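Local coordinates for protein acyl-CoA dehydrogenase (Bacillus anthracis, PDB 3OWA) that probably oxidises acyl-CoA thioesters to enoyl-CoA by alpha,beta-dehydrogenation, using a bound flavin-adenine dinucleotide as electron acceptor, at residues G453-P456 with Q460-L463; V464-K469 with R568-H573; Y504-A509 with E538-I543. All coordinates share one frame; numbering follows the deposited sequence.

Overall arrangement
All three contacts lie on one side of the chain, among C-terminal helices; helix 458-482 takes part in the first two and packs against the third. Its start and the preceding loop make interaction 1 at the surface; its next turns make interaction 2 with the end of helix 557-571, the centres about 12 Å apart. Interaction 3 joins helices 490-520 and 526-554, which come between those two in the chain, its centre about 11 Å from that of interaction 2. Lys468 NZ and Glu507 OE1 form a 2.7 Å salt bridge between interactions 2 and 3; Leu463 CB packs 3.8 Å from Met506 CE. The Ala539 side chain lies about 5 Å from a bound pentaethylene glycol, probably from the crystallisation liquor.

Interaction 1. Residues G453-P456 with Q460-L463; sequences GDEP and QKYL
Glu455 sets CG beside its backbone N (chi1 -58°) and runs extended beyond it (chi2 -178°), presenting its carboxylate to Lys461. The lysine starts with CG beside its own backbone N and bends at chi3 (-144°), carrying NZ away from helix 458-482 to the loop that precedes it. The two side chains cross at about a right angle and meet through their charged ends: Glu455 OE1 and Lys461 NZ form a salt bridge at 3.2 Å. A water gives the ammonium a second partner, accepting from Lys461 NZ at 2.8 Å and donating to Pro456 O at 2.9 Å. Lys461 NZ itself stays 4.0 Å from Pro456 O, so the water spans that gap, and one amino group is joined to both a side chain and a backbone carbonyl of the loop. Pro456 takes part through its carbonyl; its ring touches Leu522. The Lys461 side chain also touches Val510 and Glu514 of helix 490-520. The contact fastens the loop before helix 458-482 to the first turns of that helix. Since Glu455 and Pro456 are exposed, solvent probably screens the ion pair and makes its electrostatic gain modest.

Interaction 2. Residues V464-K469 with R568-H573; sequences VNNAKK and RKLTRH
Asn466 and Leu570 meet where helix 458-482 packs against the last turn of helix 557-571, within the all-helical C-terminal part of this acyl-CoA dehydrogenase. Their CA atoms are 5.8 Å apart, a close approach of the two backbones.

The apolar part belongs to Leu570. Its CG lies beside its own backbone N (chi1 -79°), which sends the two methyls to the stem of Lys469. That lysine is extended beyond CG and passes the leucine at about a right angle: Leu570 CD2 touches Lys469 CD at 3.8 Å, and CD1 and CD2 both sit 4.1 Å from Lys469 CB. CD2 also comes 4.2 Å from Asn466 CG. Ile470 and Met473 of the same helix also touch Leu570, so its isobutyl group is embedded along helix 458-482.

Asn466 also lies against the backbone of Leu570, its CB 3.3 Å from Leu570 O. On another face of the helix, Lys468 NZ makes a hydrogen bond with Asp20 O, fixing the helix to a distant part of the chain.

Beyond the helix end, Arg572 leaves helical angles and the chain turns to His573. There the imidazole folds back on the last helical residue: His573 ND1 donates to Thr571 O at 3.1 Å, nearly straight at 167°, with the carbonyl oxygen in the ring plane.

Interaction 3. Residues Y504-A509 with E538-I543; sequences YAMESA and EAFNEI
Met506, modelled as selenomethionine, carries the whole contact with Ala539, Phe540 and Ile543. Two residues earlier, on another side of helix 490-520, Tyr504 O accepts from both Ser508 N and Ser508 OG, the two donors arriving from opposite faces of the carbonyl plane. Ala505 packs on Phe535 of helix 526-554. At Met506 the side chain heads for helix 526-554 and bends at chi3 (65°), so successive atoms serve different neighbours: CG meets Ala539 CB at 3.7 Å, SE lies 3.8 Å from Ile543 CD1, and CE reaches Phe540 CD1 obliquely at 4.2 Å. Val464 of helix 458-482 touches the same side chain. Ser508 OG, bound to Tyr504 O at 2.7 Å, lies over the centre of the Tyr504 ring and also bonds Arg327, which ties this side of the helix to helix 305-336. The axes of the two segments approach to 10.4 Å at 154°, close to antiparallel. This near-antiparallel, apolar packing is that of a helical bundle, here in the C-terminal helical part of an acyl-CoA dehydrogenase.

Interaction 1. Residues G453-P456 with Q460-L463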
loop_
_atom_site.group_PDB
_atom_site.type_symbol
_atom_site.label_atom_id
_atom_site.label_comp_id
_atom_site.label_asym_id
_atom_site.label_seq_id
_atom_site.Cartn_x
_atom_site.Cartn_y
_atom_site.Cartn_z
ATOM N N GLY A 453 -33.702 9.717 -14.552
ATOM C CA GLY A 453 -34.702 8.647 -14.435
ATOM C C GLY A 453 -35.158 8.464 -12.999
ATOM O O GLY A 453 -34.635 9.121 -12.089
ATOM N N ASP A 454 -36.122 7.561 -12.793
ATOM C CA ASP A 454 -36.813 7.437 -11.496
ATOM C C ASP A 454 -36.565 6.147 -10.712
ATOM O O ASP A 454 -36.681 6.139 -9.483
ATOM C CB ASP A 454 -38.328 7.671 -11.650
ATOM C CG ASP A 454 -38.827 8.874 -10.855
ATOM O OD1 ASP A 454 -38.326 9.114 -9.734
ATOM O OD2 ASP A 454 -39.741 9.573 -11.339
ATOM N N GLU A 455 -36.241 5.065 -11.419
ATOM C CA GLU A 455 -36.013 3.755 -10.790
ATOM C C GLU A 455 -34.850 3.763 -9.778
ATOM O O GLU A 455 -33.957 4.624 -9.853
ATOM C CB GLU A 455 -35.763 2.683 -11.860
ATOM C CG GLU A 455 -36.901 2.526 -12.885
ATOM C CD GLU A 455 -36.618 1.411 -13.897
ATOM O OE1 GLU A 455 -35.748 0.539 -13.628
ATOM O OE2 GLU A 455 -37.277 1.407 -14.964
ATOM N N PRO A 456 -34.859 2.817 -8.811
ATOM C CA PRO A 456 -33.652 2.643 -7.983
ATOM C C PRO A 456 -32.439 2.392 -8.884
ATOM O O PRO A 456 -32.580 1.726 -9.910
ATOM C CB PRO A 456 -33.970 1.393 -7.155
ATOM C CG PRO A 456 -35.479 1.337 -7.105
ATOM C CD PRO A 456 -35.947 1.894 -8.420
ATOM N N GLN A 460 -26.717 5.279 -11.201
ATOM C CA GLN A 460 -25.565 4.377 -11.365
ATOM C C GLN A 460 -25.584 3.705 -12.732
ATOM O O GLN A 460 -24.539 3.553 -13.354
ATOM C CB GLN A 460 -25.482 3.373 -10.200
ATOM C CG GLN A 460 -25.156 4.047 -8.846
ATOM C CD GLN A 460 -26.305 4.891 -8.282
ATOM O OE1 GLN A 460 -27.464 4.501 -8.365
ATOM N NE2 GLN A 460 -25.979 6.043 -7.711
ATOM N N LYS A 461 -26.781 3.352 -13.216
ATOM C CA LYS A 461 -26.945 2.831 -14.570
ATOM C C LYS A 461 -26.520 3.865 -15.606
ATOM O O LYS A 461 -25.950 3.540 -16.642
ATOM C CB LYS A 461 -28.395 2.404 -14.820
ATOM C CG LYS A 461 -28.825 1.143 -14.101
ATOM C CD LYS A 461 -30.214 0.719 -14.585
ATOM C CE LYS A 461 -31.058 0.129 -13.450
ATOM N NZ LYS A 461 -32.542 0.363 -13.634
ATOM N N TYR A 462 -26.807 5.121 -15.315
ATOM C CA TYR A 462 -26.427 6.216 -16.181
ATOM C C TYR A 462 -24.892 6.360 -16.246
ATOM O O TYR A 462 -24.313 6.494 -17.324
ATOM C CB TYR A 462 -27.134 7.507 -15.719
ATOM C CG TYR A 462 -26.740 8.732 -16.497
ATOM C CD1 TYR A 462 -27.362 9.051 -17.709
ATOM C CD2 TYR A 462 -25.717 9.559 -16.040
ATOM C CE1 TYR A 462 -26.969 10.185 -18.433
ATOM C CE2 TYR A 462 -25.317 10.670 -16.752
ATOM C CZ TYR A 462 -25.938 10.981 -17.937
ATOM O OH TYR A 462 -25.519 12.102 -18.607
ATOM N N LEU A 463 -24.227 6.309 -15.098
ATOM C CA LEU A 463 -22.768 6.407 -15.085
ATOM C C LEU A 463 -22.088 5.226 -15.784
ATOM O O LEU A 463 -21.087 5.401 -16.503
ATOM C CB LEU A 463 -22.242 6.563 -13.655
ATOM C CG LEU A 463 -22.802 7.757 -12.885
ATOM C CD1 LEU A 463 -22.374 7.673 -11.450
ATOM C CD2 LEU A 463 -22.349 9.064 -13.512
HETATM O O HOH W 1 -33.305 -0.771 -11.213
#

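Interaction 2. Residues V464-K469 with R568-H573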
loop_
_atom_site.group_PDB
_atom_site.type_symbol
_atom_site.label_atom_id
_atom_site.label_comp_id
_atom_site.label_asym_id
_atom_site.label_seq_id
_atom_site.Cartn_x
_atom_site.Cartn_y
_atom_site.Cartn_z
ATOM N N VAL A 464 -22.652 4.035 -15.602
ATOM C CA VAL A 464 -22.113 2.838 -16.230
ATOM C C VAL A 464 -22.139 2.986 -17.764
ATOM O O VAL A 464 -21.119 2.747 -18.447
ATOM C CB VAL A 464 -22.888 1.571 -15.743
ATOM C CG1 VAL A 464 -22.773 0.432 -16.739
ATOM C CG2 VAL A 464 -22.388 1.147 -14.357
ATOM N N ASN A 465 -23.298 3.397 -18.292
ATOM C CA ASN A 465 -23.449 3.686 -19.723
ATOM C C ASN A 465 -22.457 4.740 -20.233
ATOM O O ASN A 465 -21.799 4.548 -21.267
ATOM C CB ASN A 465 -24.891 4.103 -20.060
ATOM C CG ASN A 465 -25.696 2.975 -20.670
ATOM O OD1 ASN A 465 -25.411 2.531 -21.790
ATOM N ND2 ASN A 465 -26.726 2.506 -19.949
ATOM N N ASN A 466 -22.331 5.835 -19.504
ATOM C CA ASN A 466 -21.413 6.889 -19.927
ATOM C C ASN A 466 -19.943 6.485 -19.815
ATOM O O ASN A 466 -19.110 6.935 -20.612
ATOM C CB ASN A 466 -21.694 8.191 -19.179
ATOM C CG ASN A 466 -22.948 8.932 -19.717
ATOM O OD1 ASN A 466 -23.189 10.095 -19.378
ATOM N ND2 ASN A 466 -23.731 8.258 -20.551
ATOM N N ALA A 467 -19.637 5.630 -18.834
ATOM C CA ALA A 467 -18.278 5.097 -18.656
ATOM C C ALA A 467 -17.862 4.293 -19.879
ATOM O O ALA A 467 -16.707 4.386 -20.320
ATOM C CB ALA A 467 -18.168 4.235 -17.374
ATOM N N LYS A 468 -18.802 3.520 -20.426
ATOM C CA LYS A 468 -18.550 2.730 -21.635
ATOM C C LYS A 468 -18.179 3.613 -22.817
ATOM O O LYS A 468 -17.203 3.345 -23.518
ATOM C CB LYS A 468 -19.767 1.863 -21.992
ATOM C CG LYS A 468 -20.005 0.710 -21.015
ATOM C CD LYS A 468 -21.131 -0.197 -21.444
ATOM C CE LYS A 468 -21.525 -1.079 -20.268
ATOM N NZ LYS A 468 -22.415 -2.172 -20.681
ATOM N N LYS A 469 -18.968 4.671 -23.016
ATOM C CA LYS A 469 -18.716 5.683 -24.043
ATOM C C LYS A 469 -17.352 6.368 -23.872
ATOM O O LYS A 469 -16.638 6.565 -24.860
ATOM C CB LYS A 469 -19.831 6.738 -24.025
ATOM C CG LYS A 469 -21.214 6.144 -24.319
ATOM C CD LYS A 469 -22.330 7.174 -24.171
ATOM C CE LYS A 469 -23.670 6.505 -24.448
ATOM N NZ LYS A 469 -24.791 7.399 -24.077
ATOM N N ARG A 568 -16.769 16.313 -20.566
ATOM C CA ARG A 568 -17.604 17.041 -19.598
ATOM C C ARG A 568 -19.094 16.719 -19.778
ATOM O O ARG A 568 -19.812 16.502 -18.800
ATOM C CB ARG A 568 -17.351 18.554 -19.689
ATOM C CG ARG A 568 -17.717 19.339 -18.431
ATOM C CD ARG A 568 -19.046 20.105 -18.575
ATOM N NE ARG A 568 -19.084 20.977 -19.757
ATOM C CZ ARG A 568 -18.768 22.271 -19.759
ATOM N NH1 ARG A 568 -18.384 22.879 -18.641
ATOM N NH2 ARG A 568 -18.837 22.963 -20.891
ATOM N N LYS A 569 -19.537 16.666 -21.031
ATOM C CA LYS A 569 -20.900 16.247 -21.375
ATOM C C LYS A 569 -21.191 14.806 -20.935
ATOM O O LYS A 569 -22.302 14.501 -20.498
ATOM C CB LYS A 569 -21.153 16.390 -22.887
ATOM C CG LYS A 569 -21.432 17.830 -23.346
ATOM C CD LYS A 569 -21.622 17.930 -24.855
ATOM C CE LYS A 569 -21.496 19.383 -25.329
ATOM N NZ LYS A 569 -21.462 19.481 -26.821
ATOM N N LEU A 570 -20.195 13.930 -21.052
ATOM C CA LEU A 570 -20.372 12.533 -20.682
ATOM C C LEU A 570 -20.300 12.346 -19.179
ATOM O O LEU A 570 -20.761 11.359 -18.640
ATOM C CB LEU A 570 -19.333 11.663 -21.377
ATOM C CG LEU A 570 -19.639 11.328 -22.835
ATOM C CD1 LEU A 570 -18.485 10.552 -23.391
ATOM C CD2 LEU A 570 -20.946 10.541 -22.994
ATOM N N THR A 571 -19.775 13.343 -18.502
ATOM C CA THR A 571 -19.404 13.162 -17.120
ATOM C C THR A 571 -20.261 13.951 -16.118
ATOM O O THR A 571 -20.237 13.685 -14.910
ATOM C CB THR A 571 -17.900 13.423 -16.999
ATOM O OG1 THR A 571 -17.325 12.439 -16.152
ATOM C CG2 THR A 571 -17.599 14.832 -16.559
ATOM N N ARG A 572 -21.039 14.892 -16.644
ATOM C CA ARG A 572 -21.945 15.723 -15.849
ATOM C C ARG A 572 -23.054 14.916 -15.160
ATOM O O ARG A 572 -23.739 14.113 -15.802
ATOM C CB ARG A 572 -22.592 16.782 -16.754
ATOM C CG ARG A 572 -21.636 17.872 -17.238
ATOM C CD ARG A 572 -22.348 19.206 -17.471
ATOM N NE ARG A 572 -23.687 19.037 -18.041
ATOM C CZ ARG A 572 -24.824 19.144 -17.350
ATOM N NH1 ARG A 572 -24.809 19.428 -16.051
ATOM N NH2 ARG A 572 -25.989 18.968 -17.961
ATOM N N HIS A 573 -23.228 15.136 -13.861
ATOM C CA HIS A 573 -24.329 14.542 -13.105
ATOM C C HIS A 573 -24.430 15.199 -11.751
ATOM O O HIS A 573 -23.553 15.969 -11.378
ATOM C CB HIS A 573 -24.145 13.030 -12.924
ATOM C CG HIS A 573 -23.027 12.658 -11.999
ATOM N ND1 HIS A 573 -21.700 12.735 -12.364
ATOM C CD2 HIS A 573 -23.041 12.177 -10.732
ATOM C CE1 HIS A 573 -20.944 12.318 -11.363
ATOM N NE2 HIS A 573 -21.735 11.964 -10.363
#

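Interaction 3. Residues Y504-A509 with E538-I543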
loop_
_atom_site.group_PDB
_atom_site.type_symbol
_atom_site.label_atom_id
_atom_site.label_comp_id
_atom_site.label_asym_id
_atom_site.label_seq_id
_atom_site.Cartn_x
_atom_site.Cartn_y
_atom_site.Cartn_z
ATOM N N TYR A 504 -16.037 -2.409 -15.539
ATOM C CA TYR A 504 -16.438 -3.792 -15.260
ATOM C C TYR A 504 -16.875 -3.996 -13.804
ATOM O O TYR A 504 -17.880 -4.657 -13.527
ATOM C CB TYR A 504 -15.295 -4.775 -15.625
ATOM C CG TYR A 504 -15.682 -6.236 -15.622
ATOM C CD1 TYR A 504 -16.755 -6.698 -16.399
ATOM C CD2 TYR A 504 -14.989 -7.156 -14.846
ATOM C CE1 TYR A 504 -17.122 -8.039 -16.408
ATOM C CE2 TYR A 504 -15.339 -8.508 -14.849
ATOM C CZ TYR A 504 -16.414 -8.939 -15.639
ATOM O OH TYR A 504 -16.769 -10.273 -15.634
ATOM N N ALA A 505 -16.122 -3.446 -12.870
ATOM C CA ALA A 505 -16.515 -3.544 -11.465
ATOM C C ALA A 505 -17.826 -2.772 -11.181
ATOM O O ALA A 505 -18.716 -3.278 -10.476
ATOM C CB ALA A 505 -15.383 -3.032 -10.573
HETATM N N MSE A 506 -17.939 -1.565 -11.729
HETATM C CA MSE A 506 -19.160 -0.739 -11.571
HETATM C C MSE A 506 -20.378 -1.450 -12.108
HETATM O O MSE A 506 -21.384 -1.551 -11.426
HETATM C CB MSE A 506 -19.030 0.583 -12.320
HETATM C CG MSE A 506 -18.123 1.589 -11.677
HETATM SE SE MSE A 506 -17.984 3.138 -12.818
HETATM C CE MSE A 506 -19.815 3.752 -12.750
ATOM N N GLU A 507 -20.297 -1.929 -13.346
ATOM C CA GLU A 507 -21.431 -2.630 -13.967
ATOM C C GLU A 507 -21.813 -3.903 -13.209
ATOM O O GLU A 507 -22.996 -4.208 -13.035
ATOM C CB GLU A 507 -21.122 -2.944 -15.434
ATOM C CG GLU A 507 -22.262 -3.649 -16.169
ATOM C CD GLU A 507 -21.921 -4.056 -17.620
ATOM O OE1 GLU A 507 -22.711 -3.722 -18.535
ATOM O OE2 GLU A 507 -20.877 -4.718 -17.860
ATOM N N SER A 508 -20.808 -4.657 -12.765
ATOM C CA SER A 508 -21.039 -5.879 -11.981
ATOM C C SER A 508 -21.788 -5.576 -10.692
ATOM O O SER A 508 -22.729 -6.298 -10.339
ATOM C CB SER A 508 -19.727 -6.604 -11.657
ATOM O OG SER A 508 -19.041 -7.030 -12.827
ATOM N N ALA A 509 -21.365 -4.523 -9.993
ATOM C CA ALA A 509 -22.042 -4.074 -8.791
ATOM C C ALA A 509 -23.485 -3.610 -9.105
ATOM O O ALA A 509 -24.430 -3.985 -8.394
ATOM C CB ALA A 509 -21.238 -2.969 -8.072
ATOM N N GLU A 538 -17.172 7.023 -6.742
ATOM C CA GLU A 538 -15.708 7.121 -6.696
ATOM C C GLU A 538 -14.977 6.500 -7.885
ATOM O O GLU A 538 -14.006 7.075 -8.367
ATOM C CB GLU A 538 -15.157 6.593 -5.365
ATOM C CG GLU A 538 -15.328 7.628 -4.210
ATOM C CD GLU A 538 -15.484 6.990 -2.813
ATOM O OE1 GLU A 538 -15.693 7.724 -1.811
ATOM O OE2 GLU A 538 -15.425 5.744 -2.713
ATOM N N ALA A 539 -15.441 5.346 -8.357
ATOM C CA ALA A 539 -14.851 4.694 -9.537
ATOM C C ALA A 539 -15.064 5.539 -10.805
ATOM O O ALA A 539 -14.194 5.597 -11.673
ATOM C CB ALA A 539 -15.447 3.321 -9.741
ATOM N N PHE A 540 -16.232 6.169 -10.906
ATOM C CA PHE A 540 -16.521 7.054 -12.045
ATOM C C PHE A 540 -15.649 8.308 -12.047
ATOM O O PHE A 540 -15.168 8.726 -13.098
ATOM C CB PHE A 540 -17.989 7.455 -12.064
ATOM C CG PHE A 540 -18.404 8.123 -13.344
ATOM C CD1 PHE A 540 -18.633 7.362 -14.495
ATOM C CD2 PHE A 540 -18.547 9.506 -13.406
ATOM C CE1 PHE A 540 -19.036 7.977 -15.697
ATOM C CE2 PHE A 540 -18.941 10.137 -14.610
ATOM C CZ PHE A 540 -19.188 9.373 -15.746
ATOM N N ASN A 541 -15.460 8.892 -10.857
ATOM C CA ASN A 541 -14.442 9.925 -10.644
ATOM C C ASN A 541 -13.046 9.531 -11.154
ATOM O O ASN A 541 -12.432 10.281 -11.931
ATOM C CB ASN A 541 -14.422 10.395 -9.164
ATOM C CG ASN A 541 -15.676 11.230 -8.794
ATOM O OD1 ASN A 541 -16.419 11.689 -9.670
ATOM N ND2 ASN A 541 -15.889 11.441 -7.490
ATOM N N GLU A 542 -12.556 8.351 -10.772
ATOM C CA GLU A 542 -11.283 7.853 -11.333
ATOM C C GLU A 542 -11.287 7.718 -12.869
ATOM O O GLU A 542 -10.294 8.073 -13.525
ATOM C CB GLU A 542 -10.881 6.507 -10.716
ATOM C CG GLU A 542 -10.775 6.585 -9.195
ATOM C CD GLU A 542 -10.402 5.277 -8.526
ATOM O OE1 GLU A 542 -10.272 4.253 -9.242
ATOM O OE2 GLU A 542 -10.237 5.279 -7.271
ATOM N N ILE A 543 -12.379 7.174 -13.417
ATOM C CA ILE A 543 -12.528 7.055 -14.875
ATOM C C ILE A 543 -12.346 8.394 -15.566
ATOM O O ILE A 543 -11.584 8.505 -16.526
ATOM C CB ILE A 543 -13.886 6.423 -15.259
ATOM C CG1 ILE A 543 -13.834 4.917 -14.982
ATOM C CG2 ILE A 543 -14.234 6.709 -16.757
ATOM C CD1 ILE A 543 -15.169 4.176 -15.186
#